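Local atomic coordinates of glutathione peroxidase-like protein (Trypanosoma brucei, PDB entry 3DWV), a protein that probably reduces peroxides as a glutathione peroxidase-type enzyme whose electrons come from tryparedoxin. Residues E131-T136 with T151-D156; E163-G168 with K172-K177; F29-L32 with P38-L41; K74-G79 with K110-I115. The protein carries 1 engineered substitution. All blocks are in the same frame, centred on the assembly; numbering follows the deposited sequence.

Interaction 1 of 4, residues E131-T136 with T151-D156; sequences EYMKKT and TSFLID
The ring of F153 has M133 lying over one face, with CB of M133 3.8 Å from the ring centroid and only 6° off the ring normal, while CG of K134 comes in obliquely, 4.2 Å from CZ of F153. The sulfur adds a Met-aromatic contact: SD of M133 sits 4.5 Å from the centroid, on a slanted approach. Within the helix, OG1 of T136 lies above the rim of one face of the Y132 ring. This is helix-on-sheet packing in the thioredoxin fold. Helix 131-136 runs across strand 152-155 at 85°, with the axes 10.0 Å apart, and L154 faces helix 171-181, so that helix covers the other side of the sheet. M133 is the main link from the helix side. Its chain is extended about CB-CG and then bends at the sulfur (chi3 -54°), which turns the methyl back to the ring, CE being 3.7 Å from CD1 of F153. SD also reaches CD1 of I155. The backbone takes part too, as O of M133 approaches CE2 of F153 to 3.4 Å. The contact is buried, yet K134 carries a charge at its far end. That end turns away from the strand to a salt bridge, NZ of K134 to OE2 of E131 at 2.9 Å, and NZ is also hydrogen-bonded to O of V121 and OD1 of N122. OG1 of T136 donates to O of Y132 at 2.8 Å, and the backbone N of T136 reaches that same oxygen from the opposite face of the carbonyl plane.

Interaction 2 of 4, residues E163-G168 with K172-K177; sequences ERFSPG and KDIEEK
E163 starts the contact by bending at chi2 (-77°), which lays its chain across K177 at about a right angle. CG of E163 lies 3.6 Å from CG of K177, and OE2 of E163 is 3.6 Å from CD of K177. The charged ends do not quite meet, with NZ of K177 4.6 Å from OE2 of E163, so the pairing is mostly through methylenes, though the opposite charges would still be expected to attract. R164 points from the other side of the strand and gives its guanidinium nitrogens to the carbonyl oxygens of K137, K144 and A145. F165 returns to the helix and supplies the largest buried area. I174 sits over the centre of one face of its ring, CG1 being 3.7 Å from the centroid and 6° off the normal in a CH-pi contact; I174 also packs on T67 and L71 of helix 64-75. K177 comes to the ring edge in plane, its CG 3.7 Å from CZ of F165. Beyond F165, P167 turns its ring away from the helix onto W148 and F150. Strand 163-165 and helix 172-177 run almost exactly antiparallel, at 173°, the strand-turn-helix ending of the thioredoxin fold, in which the last sheet strand is followed by the C-terminal helix.

Interaction 3 of 4, residues F29-L32 with P38-L41; sequences FEVL and PYNL
The backbone N of Y39 donates to O of V31 at 2.7 Å, with an N-H...O angle of 158°. The return path of this pair runs through a water, which accepts from N of V31 at 2.9 Å and donates to O of Y39 at 2.9 Å. Next to it L32 and P38 form a single beta bridge with their CA atoms 4.6 Å apart, so the two segments are held by one direct and one water-mediated link. On the side chains, V31 has CG1 anti to its backbone N (chi1 175°), which spreads its two methyls: CG1 lies beside CB of Y39, and CG2 meets CD2 of L41 at 3.9 Å, those two side chains crossing at about a right angle. L32 reaches round with CD2 to touch CA of P38 at 3.8 Å. The phenol OH of Y39 leads away and is hydrogen-bonded to NE2 of H44. An inverse gamma turn is centred on N40, between Y39 and L41, and L41 points back toward V31. F85 and L83 of strand 81-86 cover this apolar side. One backbone bond and one water thus cross-link the segments while V31, Y39 and L41 add apolar packing, so the join does not depend on charged groups.

Interaction 4 of 4, residues K74-G79 with K110-I115; sequences KYKSQG and KAEFPI
After helix 64-75 the backbone runs on through a 3-10 segment, 76-78, with N of Q78 bonded to O of Y75 at 2.8 Å, and the closest CA atoms of the two segments, K76 and F113, stand 9.5 Å apart. The helix is the connecting element of the beta-alpha-beta crossover between the parallel strands 49-54 and 81-86 of the thioredoxin fold. The 110-115 loop follows shortly after C106, the disulfide partner of C58. Across this gap K76 meets E112 alone, their chains crossing at about a right angle on the surface. CG of K76 sits between the backbone N and the carbonyl carbon (chi1 56°), and the chain then runs straight out to the loop. The resulting salt bridge is long. A stronger partner for each side chain is N73 of the helix, whose OD1 takes a hydrogen bond from NZ of K76 and whose ND2 donates to OE2 of E112, so the one amide binds both charged side chains, through its oxygen and its nitrogen. F113 packs on A68 and T69 of the helix and on V82 and A84 of strand 81-86, joining the loop to helix and sheet. Between the segments, NZ of K76 and OE1 of E112 are 3.8 Å apart.

How the interactions relate
From the N terminus, interaction 3 closes the short loop between 29-32 and 38-41, before the first sheet strand. Interaction 4 then joins the end of helix 64-75 to the 110-115 loop, 31 residues on. Interaction 1 brings helix 128-136 onto strand 152-155, and interaction 2 closes the turn from strand 161-165 to helix 171-181. The four follow in series, so none nests or crosses. In space they still meet: F29 packs on Y132 between interactions 3 and 1, neighbouring strands share backbone bonds between 1 and 2, and between 2 and 4 E175 makes a salt bridge to K74 and a probable hydrogen bond to OH of Y75. Y39 also touches P114, linking 3 and 4.

Interaction 1 of 4, residues E131-T136 with T151-D156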
# COMPACT_ATOMS: atom_id res chain seq x y z
N GLU A 131 -3.03 9.02 -5.82
CA GLU A 131 -4.00 10.12 -5.86
C GLU A 131 -5.40 9.56 -5.99
O GLU A 131 -6.31 10.05 -5.28
CB GLU A 131 -3.63 11.10 -6.98
CG GLU A 131 -2.28 11.72 -6.52
CD GLU A 131 -2.46 12.60 -5.30
OE1 GLU A 131 -2.69 13.81 -5.62
OE2 GLU A 131 -2.39 12.30 -4.07
N TYR A 132 -5.52 8.54 -6.82
CA TYR A 132 -6.85 7.90 -6.89
C TYR A 132 -7.28 7.20 -5.62
O TYR A 132 -8.43 7.37 -5.17
CB TYR A 132 -6.81 6.92 -8.08
CG TYR A 132 -8.02 5.99 -8.15
CD1 TYR A 132 -9.30 6.45 -8.48
CD2 TYR A 132 -7.85 4.64 -7.89
CE1 TYR A 132 -10.38 5.57 -8.54
CE2 TYR A 132 -8.90 3.75 -7.94
CZ TYR A 132 -10.16 4.23 -8.26
OH TYR A 132 -11.18 3.31 -8.29
N MET A 133 -6.44 6.34 -5.01
CA MET A 133 -6.87 5.61 -3.81
C MET A 133 -7.12 6.58 -2.66
O MET A 133 -8.09 6.43 -1.90
CB MET A 133 -5.79 4.58 -3.41
CG MET A 133 -5.66 3.46 -4.41
SD MET A 133 -4.57 2.12 -3.85
CE MET A 133 -3.03 2.94 -3.43
N LYS A 134 -6.26 7.61 -2.52
CA LYS A 134 -6.40 8.57 -1.42
C LYS A 134 -7.66 9.39 -1.51
O LYS A 134 -8.29 9.75 -0.49
CB LYS A 134 -5.18 9.51 -1.39
CG LYS A 134 -3.88 8.82 -0.95
CD LYS A 134 -2.67 9.58 -1.51
CE LYS A 134 -2.46 10.91 -0.84
NZ LYS A 134 -1.29 11.64 -1.43
N LYS A 135 -8.05 9.75 -2.76
CA LYS A 135 -9.26 10.57 -2.80
C LYS A 135 -10.46 9.64 -2.71
O LYS A 135 -11.50 10.07 -2.17
CB LYS A 135 -9.31 11.48 -4.01
CG LYS A 135 -9.48 10.80 -5.36
CD LYS A 135 -10.25 11.72 -6.30
CE LYS A 135 -10.39 11.08 -7.68
NZ LYS A 135 -9.04 10.70 -8.18
N THR A 136 -10.33 8.40 -3.17
CA THR A 136 -11.48 7.48 -2.99
C THR A 136 -11.71 7.18 -1.52
O THR A 136 -12.87 7.19 -1.05
CB THR A 136 -11.28 6.18 -3.77
OG1 THR A 136 -11.07 6.52 -5.14
CG2 THR A 136 -12.53 5.30 -3.68
N THR A 151 0.49 2.20 5.86
CA THR A 151 -0.94 2.42 5.57
C THR A 151 -1.33 1.49 4.44
O THR A 151 -0.48 1.15 3.59
CB THR A 151 -1.21 3.88 5.19
OG1 THR A 151 -1.03 4.65 6.38
CG2 THR A 151 -2.64 4.15 4.71
N SER A 152 -2.60 1.01 4.43
CA SER A 152 -3.03 0.16 3.32
C SER A 152 -4.42 0.55 2.82
O SER A 152 -5.20 1.20 3.54
CB SER A 152 -3.04 -1.33 3.68
OG SER A 152 -3.84 -1.64 4.80
N PHE A 153 -4.64 0.09 1.58
CA PHE A 153 -5.94 0.17 0.97
C PHE A 153 -6.40 -1.24 0.61
O PHE A 153 -5.67 -1.98 -0.05
CB PHE A 153 -5.96 1.02 -0.30
CG PHE A 153 -5.58 2.48 -0.00
CD1 PHE A 153 -4.23 2.87 0.06
CD2 PHE A 153 -6.62 3.39 0.21
CE1 PHE A 153 -3.98 4.21 0.33
CE2 PHE A 153 -6.33 4.72 0.50
CZ PHE A 153 -5.01 5.10 0.59
N LEU A 154 -7.61 -1.58 1.05
CA LEU A 154 -8.26 -2.81 0.61
C LEU A 154 -9.03 -2.57 -0.70
O LEU A 154 -9.83 -1.64 -0.78
CB LEU A 154 -9.20 -3.32 1.67
CG LEU A 154 -9.84 -4.68 1.45
CD1 LEU A 154 -8.87 -5.85 1.36
CD2 LEU A 154 -10.79 -4.94 2.63
N ILE A 155 -8.73 -3.41 -1.68
CA ILE A 155 -9.26 -3.29 -3.03
C ILE A 155 -10.22 -4.46 -3.30
O ILE A 155 -9.87 -5.63 -2.97
CB ILE A 155 -8.09 -3.37 -4.02
CG1 ILE A 155 -6.91 -2.44 -3.65
CG2 ILE A 155 -8.62 -3.16 -5.43
CD1 ILE A 155 -7.27 -0.97 -3.49
N ASP A 156 -11.40 -4.22 -3.86
CA ASP A 156 -12.34 -5.33 -4.09
C ASP A 156 -12.03 -6.09 -5.38
O ASP A 156 -11.03 -5.82 -6.05
CB ASP A 156 -13.77 -4.81 -3.98
CG ASP A 156 -14.26 -3.96 -5.13
OD1 ASP A 156 -13.57 -3.89 -6.16
OD2 ASP A 156 -15.35 -3.31 -5.06

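Interaction 2 of 4, residues E163-G168 with K172-K177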
# COMPACT_ATOMS: atom_id res chain seq x y z
N GLU A 163 -11.60 0.23 1.56
CA GLU A 163 -11.22 0.62 2.93
C GLU A 163 -9.79 1.15 2.93
O GLU A 163 -8.95 0.70 2.12
CB GLU A 163 -11.30 -0.53 3.94
CG GLU A 163 -12.54 -1.39 3.90
CD GLU A 163 -13.79 -0.81 4.53
OE1 GLU A 163 -13.68 0.17 5.32
OE2 GLU A 163 -14.89 -1.35 4.23
N ARG A 164 -9.51 2.07 3.85
CA ARG A 164 -8.17 2.55 4.15
C ARG A 164 -7.88 2.09 5.59
O ARG A 164 -8.72 2.39 6.47
CB ARG A 164 -7.97 4.07 4.09
CG ARG A 164 -6.54 4.54 4.30
CD ARG A 164 -6.32 5.99 4.71
NE ARG A 164 -6.50 6.86 3.57
CZ ARG A 164 -5.80 7.96 3.30
NH1 ARG A 164 -4.81 8.40 4.07
NH2 ARG A 164 -6.11 8.62 2.20
N PHE A 165 -6.76 1.43 5.81
CA PHE A 165 -6.37 1.03 7.17
C PHE A 165 -5.11 1.74 7.64
O PHE A 165 -4.15 1.84 6.87
CB PHE A 165 -6.12 -0.48 7.26
CG PHE A 165 -7.41 -1.28 7.02
CD1 PHE A 165 -8.33 -1.47 8.03
CD2 PHE A 165 -7.66 -1.85 5.78
CE1 PHE A 165 -9.50 -2.20 7.82
CE2 PHE A 165 -8.83 -2.58 5.57
CZ PHE A 165 -9.76 -2.77 6.58
N SER A 166 -5.06 2.19 8.90
CA SER A 166 -3.79 2.59 9.49
C SER A 166 -2.88 1.39 9.71
O SER A 166 -3.31 0.22 9.69
CB SER A 166 -4.13 3.27 10.82
OG SER A 166 -4.61 2.30 11.74
N PRO A 167 -1.60 1.61 9.90
CA PRO A 167 -0.64 0.51 10.07
C PRO A 167 -0.85 -0.35 11.30
O PRO A 167 -0.41 -1.51 11.33
CB PRO A 167 0.71 1.23 10.25
CG PRO A 167 0.33 2.60 10.66
CD PRO A 167 -0.89 2.91 9.84
N GLY A 168 -1.52 0.18 12.31
CA GLY A 168 -1.70 -0.62 13.52
C GLY A 168 -3.03 -1.33 13.44
O GLY A 168 -3.48 -1.87 14.49
N LYS A 172 -7.69 -9.03 12.62
CA LYS A 172 -9.14 -9.21 12.75
C LYS A 172 -9.97 -8.08 12.17
O LYS A 172 -11.05 -8.24 11.56
CB LYS A 172 -9.47 -9.41 14.23
CG LYS A 172 -10.89 -9.86 14.49
CD LYS A 172 -11.23 -11.17 13.78
CE LYS A 172 -11.99 -12.14 14.67
NZ LYS A 172 -12.93 -12.99 13.89
N ASP A 173 -9.50 -6.84 12.30
CA ASP A 173 -10.19 -5.69 11.73
C ASP A 173 -10.17 -5.76 10.21
O ASP A 173 -11.10 -5.39 9.53
CB ASP A 173 -9.51 -4.39 12.16
CG ASP A 173 -9.91 -3.99 13.58
OD1 ASP A 173 -10.89 -4.53 14.13
OD2 ASP A 173 -9.21 -3.10 14.13
N ILE A 174 -9.08 -6.24 9.66
CA ILE A 174 -8.97 -6.25 8.20
C ILE A 174 -9.77 -7.43 7.69
O ILE A 174 -10.51 -7.32 6.72
CB ILE A 174 -7.49 -6.22 7.78
CG1 ILE A 174 -6.76 -4.94 8.16
CG2 ILE A 174 -7.35 -6.43 6.28
CD1 ILE A 174 -5.37 -4.72 7.60
N GLU A 175 -9.67 -8.58 8.35
CA GLU A 175 -10.50 -9.73 8.04
C GLU A 175 -12.00 -9.44 8.02
O GLU A 175 -12.70 -9.96 7.13
CB GLU A 175 -10.18 -10.85 9.06
CG GLU A 175 -8.90 -11.59 8.70
CD GLU A 175 -8.64 -12.75 9.63
OE1 GLU A 175 -9.11 -12.74 10.81
OE2 GLU A 175 -7.96 -13.70 9.21
N GLU A 176 -12.53 -8.63 8.93
CA GLU A 176 -13.95 -8.26 8.90
C GLU A 176 -14.40 -7.79 7.51
O GLU A 176 -15.47 -8.15 7.03
CB GLU A 176 -14.27 -7.16 9.91
CG GLU A 176 -13.72 -7.30 11.30
CD GLU A 176 -14.06 -8.62 11.97
OE1 GLU A 176 -13.30 -9.60 11.82
OE2 GLU A 176 -15.10 -8.69 12.66
N LYS A 177 -13.55 -7.00 6.86
CA LYS A 177 -13.80 -6.48 5.52
C LYS A 177 -13.38 -7.46 4.42
O LYS A 177 -14.06 -7.62 3.38
CB LYS A 177 -13.03 -5.18 5.27
CG LYS A 177 -13.20 -4.07 6.28
CD LYS A 177 -14.64 -3.94 6.73
CE LYS A 177 -14.78 -2.75 7.69
NZ LYS A 177 -16.05 -2.84 8.45

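Interaction 3 of 4, residues F29-L32 with P38-L41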
# COMPACT_ATOMS: atom_id res chain seq x y z
N PHE A 29 -4.14 2.32 -13.88
CA PHE A 29 -2.91 3.00 -13.51
C PHE A 29 -1.67 2.19 -13.84
O PHE A 29 -1.72 0.96 -13.79
CB PHE A 29 -2.95 3.39 -12.00
CG PHE A 29 -4.12 4.30 -11.69
CD1 PHE A 29 -3.95 5.68 -11.80
CD2 PHE A 29 -5.38 3.83 -11.32
CE1 PHE A 29 -4.99 6.56 -11.57
CE2 PHE A 29 -6.45 4.70 -11.08
CZ PHE A 29 -6.26 6.09 -11.23
N GLU A 30 -0.60 2.93 -14.20
CA GLU A 30 0.68 2.36 -14.57
C GLU A 30 1.50 1.93 -13.37
O GLU A 30 1.67 2.79 -12.46
CB GLU A 30 1.52 3.40 -15.35
CG GLU A 30 2.79 2.77 -15.91
CD GLU A 30 3.47 3.65 -16.95
OE1 GLU A 30 3.26 4.88 -16.87
OE2 GLU A 30 4.21 3.15 -17.83
N VAL A 31 1.97 0.71 -13.32
CA VAL A 31 2.84 0.23 -12.23
C VAL A 31 4.05 -0.44 -12.83
O VAL A 31 4.02 -1.34 -13.69
CB VAL A 31 2.04 -0.71 -11.29
CG1 VAL A 31 2.89 -1.32 -10.21
CG2 VAL A 31 0.83 0.02 -10.66
N LEU A 32 5.21 -0.00 -12.33
CA LEU A 32 6.47 -0.69 -12.56
C LEU A 32 6.91 -1.47 -11.31
O LEU A 32 6.78 -0.99 -10.15
CB LEU A 32 7.59 0.27 -12.96
CG LEU A 32 7.34 1.24 -14.11
CD1 LEU A 32 8.68 1.96 -14.40
CD2 LEU A 32 6.79 0.57 -15.36
N PRO A 38 7.40 -3.15 -16.64
CA PRO A 38 5.95 -2.98 -16.46
C PRO A 38 5.39 -4.16 -15.68
O PRO A 38 5.79 -5.31 -15.98
CB PRO A 38 5.41 -2.97 -17.88
CG PRO A 38 6.61 -2.59 -18.70
CD PRO A 38 7.76 -3.31 -18.05
N TYR A 39 4.54 -3.81 -14.72
CA TYR A 39 3.98 -4.90 -13.89
C TYR A 39 2.54 -5.17 -14.28
O TYR A 39 1.74 -4.24 -14.32
CB TYR A 39 4.13 -4.55 -12.41
CG TYR A 39 3.58 -5.58 -11.46
CD1 TYR A 39 4.32 -6.72 -11.12
CD2 TYR A 39 2.32 -5.43 -10.89
CE1 TYR A 39 3.82 -7.67 -10.25
CE2 TYR A 39 1.83 -6.39 -10.02
CZ TYR A 39 2.56 -7.50 -9.70
OH TYR A 39 2.05 -8.44 -8.83
N ASN A 40 2.21 -6.42 -14.57
CA ASN A 40 0.86 -6.88 -14.86
C ASN A 40 -0.03 -6.83 -13.61
O ASN A 40 -0.21 -7.83 -12.91
CB ASN A 40 0.86 -8.29 -15.46
CG ASN A 40 -0.45 -8.68 -16.12
OD1 ASN A 40 -0.61 -9.76 -16.69
ND2 ASN A 40 -1.42 -7.78 -16.08
N LEU A 41 -0.57 -5.65 -13.36
CA LEU A 41 -1.44 -5.40 -12.23
C LEU A 41 -2.79 -6.06 -12.47
O LEU A 41 -3.49 -6.59 -11.62
CB LEU A 41 -1.62 -3.91 -12.03
CG LEU A 41 -2.31 -3.38 -10.78
CD1 LEU A 41 -1.41 -3.64 -9.58
CD2 LEU A 41 -2.60 -1.90 -10.88
O HOH W 1 1.45 -1.46 -15.19

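Interaction 4 of 4, residues K74-G79 with K110-I115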
# COMPACT_ATOMS: atom_id res chain seq x y z
N LYS A 74 -1.86 -16.25 4.82
CA LYS A 74 -3.13 -16.89 5.11
C LYS A 74 -4.03 -17.03 3.90
O LYS A 74 -4.72 -18.05 3.80
CB LYS A 74 -3.85 -16.02 6.15
CG LYS A 74 -5.15 -16.66 6.60
CD LYS A 74 -5.24 -16.72 8.11
CE LYS A 74 -5.86 -15.45 8.64
NZ LYS A 74 -6.65 -15.72 9.89
N TYR A 75 -4.07 -16.05 3.02
CA TYR A 75 -5.12 -15.94 2.01
C TYR A 75 -4.61 -15.96 0.58
O TYR A 75 -5.45 -16.02 -0.34
CB TYR A 75 -5.95 -14.64 2.22
CG TYR A 75 -6.72 -14.69 3.53
CD1 TYR A 75 -7.80 -15.58 3.66
CD2 TYR A 75 -6.41 -13.87 4.61
CE1 TYR A 75 -8.52 -15.63 4.85
CE2 TYR A 75 -7.14 -13.93 5.81
CZ TYR A 75 -8.19 -14.83 5.91
OH TYR A 75 -8.91 -14.90 7.09
N LYS A 76 -3.27 -15.92 0.37
CA LYS A 76 -2.85 -15.99 -1.04
C LYS A 76 -3.37 -17.25 -1.74
O LYS A 76 -3.53 -17.30 -2.97
CB LYS A 76 -1.33 -15.88 -1.12
CG LYS A 76 -0.59 -16.93 -0.28
CD LYS A 76 0.92 -16.74 -0.45
CE LYS A 76 1.67 -17.85 0.28
NZ LYS A 76 3.09 -17.41 0.49
N SER A 77 -3.69 -18.34 -1.02
CA SER A 77 -4.16 -19.54 -1.71
C SER A 77 -5.57 -19.33 -2.23
O SER A 77 -6.05 -20.12 -3.09
CB SER A 77 -4.15 -20.78 -0.80
OG SER A 77 -4.68 -20.44 0.48
N GLN A 78 -6.25 -18.30 -1.72
CA GLN A 78 -7.65 -18.11 -2.13
C GLN A 78 -7.76 -17.09 -3.26
O GLN A 78 -8.86 -16.73 -3.70
CB GLN A 78 -8.52 -17.68 -0.95
CG GLN A 78 -8.73 -18.73 0.13
CD GLN A 78 -9.78 -18.34 1.16
OE1 GLN A 78 -10.88 -17.87 0.82
NE2 GLN A 78 -9.49 -18.52 2.46
N GLY A 79 -6.61 -16.58 -3.71
CA GLY A 79 -6.36 -15.67 -4.80
C GLY A 79 -5.86 -14.28 -4.45
O GLY A 79 -5.45 -13.43 -5.24
N LYS A 110 12.43 -5.93 2.80
CA LYS A 110 12.27 -7.27 2.25
C LYS A 110 10.97 -7.92 2.71
O LYS A 110 10.57 -7.80 3.87
CB LYS A 110 13.40 -8.22 2.69
CG LYS A 110 14.79 -7.86 2.17
CD LYS A 110 15.88 -8.81 2.59
CE LYS A 110 16.01 -9.27 4.01
NZ LYS A 110 16.40 -8.30 5.07
N ALA A 111 10.34 -8.67 1.81
CA ALA A 111 9.09 -9.34 2.12
C ALA A 111 8.78 -10.52 1.19
O ALA A 111 9.31 -10.75 0.10
CB ALA A 111 7.96 -8.32 2.03
N GLU A 112 7.80 -11.34 1.62
CA GLU A 112 7.37 -12.49 0.84
C GLU A 112 6.46 -12.10 -0.32
O GLU A 112 6.29 -12.86 -1.28
CB GLU A 112 6.63 -13.40 1.81
CG GLU A 112 7.54 -14.36 2.57
CD GLU A 112 6.64 -15.40 3.24
OE1 GLU A 112 6.10 -16.27 2.51
OE2 GLU A 112 6.51 -15.26 4.47
N PHE A 113 5.86 -10.91 -0.21
CA PHE A 113 4.89 -10.42 -1.21
C PHE A 113 5.58 -9.49 -2.19
O PHE A 113 6.71 -9.06 -1.87
CB PHE A 113 3.71 -9.74 -0.52
CG PHE A 113 4.03 -8.88 0.70
CD1 PHE A 113 4.48 -7.59 0.56
CD2 PHE A 113 3.90 -9.32 1.99
CE1 PHE A 113 4.76 -6.74 1.61
CE2 PHE A 113 4.16 -8.51 3.08
CZ PHE A 113 4.63 -7.20 2.92
N PRO A 114 5.01 -9.16 -3.34
CA PRO A 114 5.64 -8.25 -4.30
C PRO A 114 5.86 -6.82 -3.81
O PRO A 114 5.00 -6.18 -3.20
CB PRO A 114 4.65 -8.20 -5.47
CG PRO A 114 4.02 -9.58 -5.40
CD PRO A 114 3.76 -9.73 -3.90
N ILE A 115 7.06 -6.34 -4.18
CA ILE A 115 7.42 -4.96 -3.88
C ILE A 115 7.69 -4.25 -5.20
O ILE A 115 8.38 -4.76 -6.10
CB ILE A 115 8.65 -4.82 -2.97
CG1 ILE A 115 8.53 -5.65 -1.69
CG2 ILE A 115 8.96 -3.37 -2.64
CD1 ILE A 115 9.84 -5.98 -1.03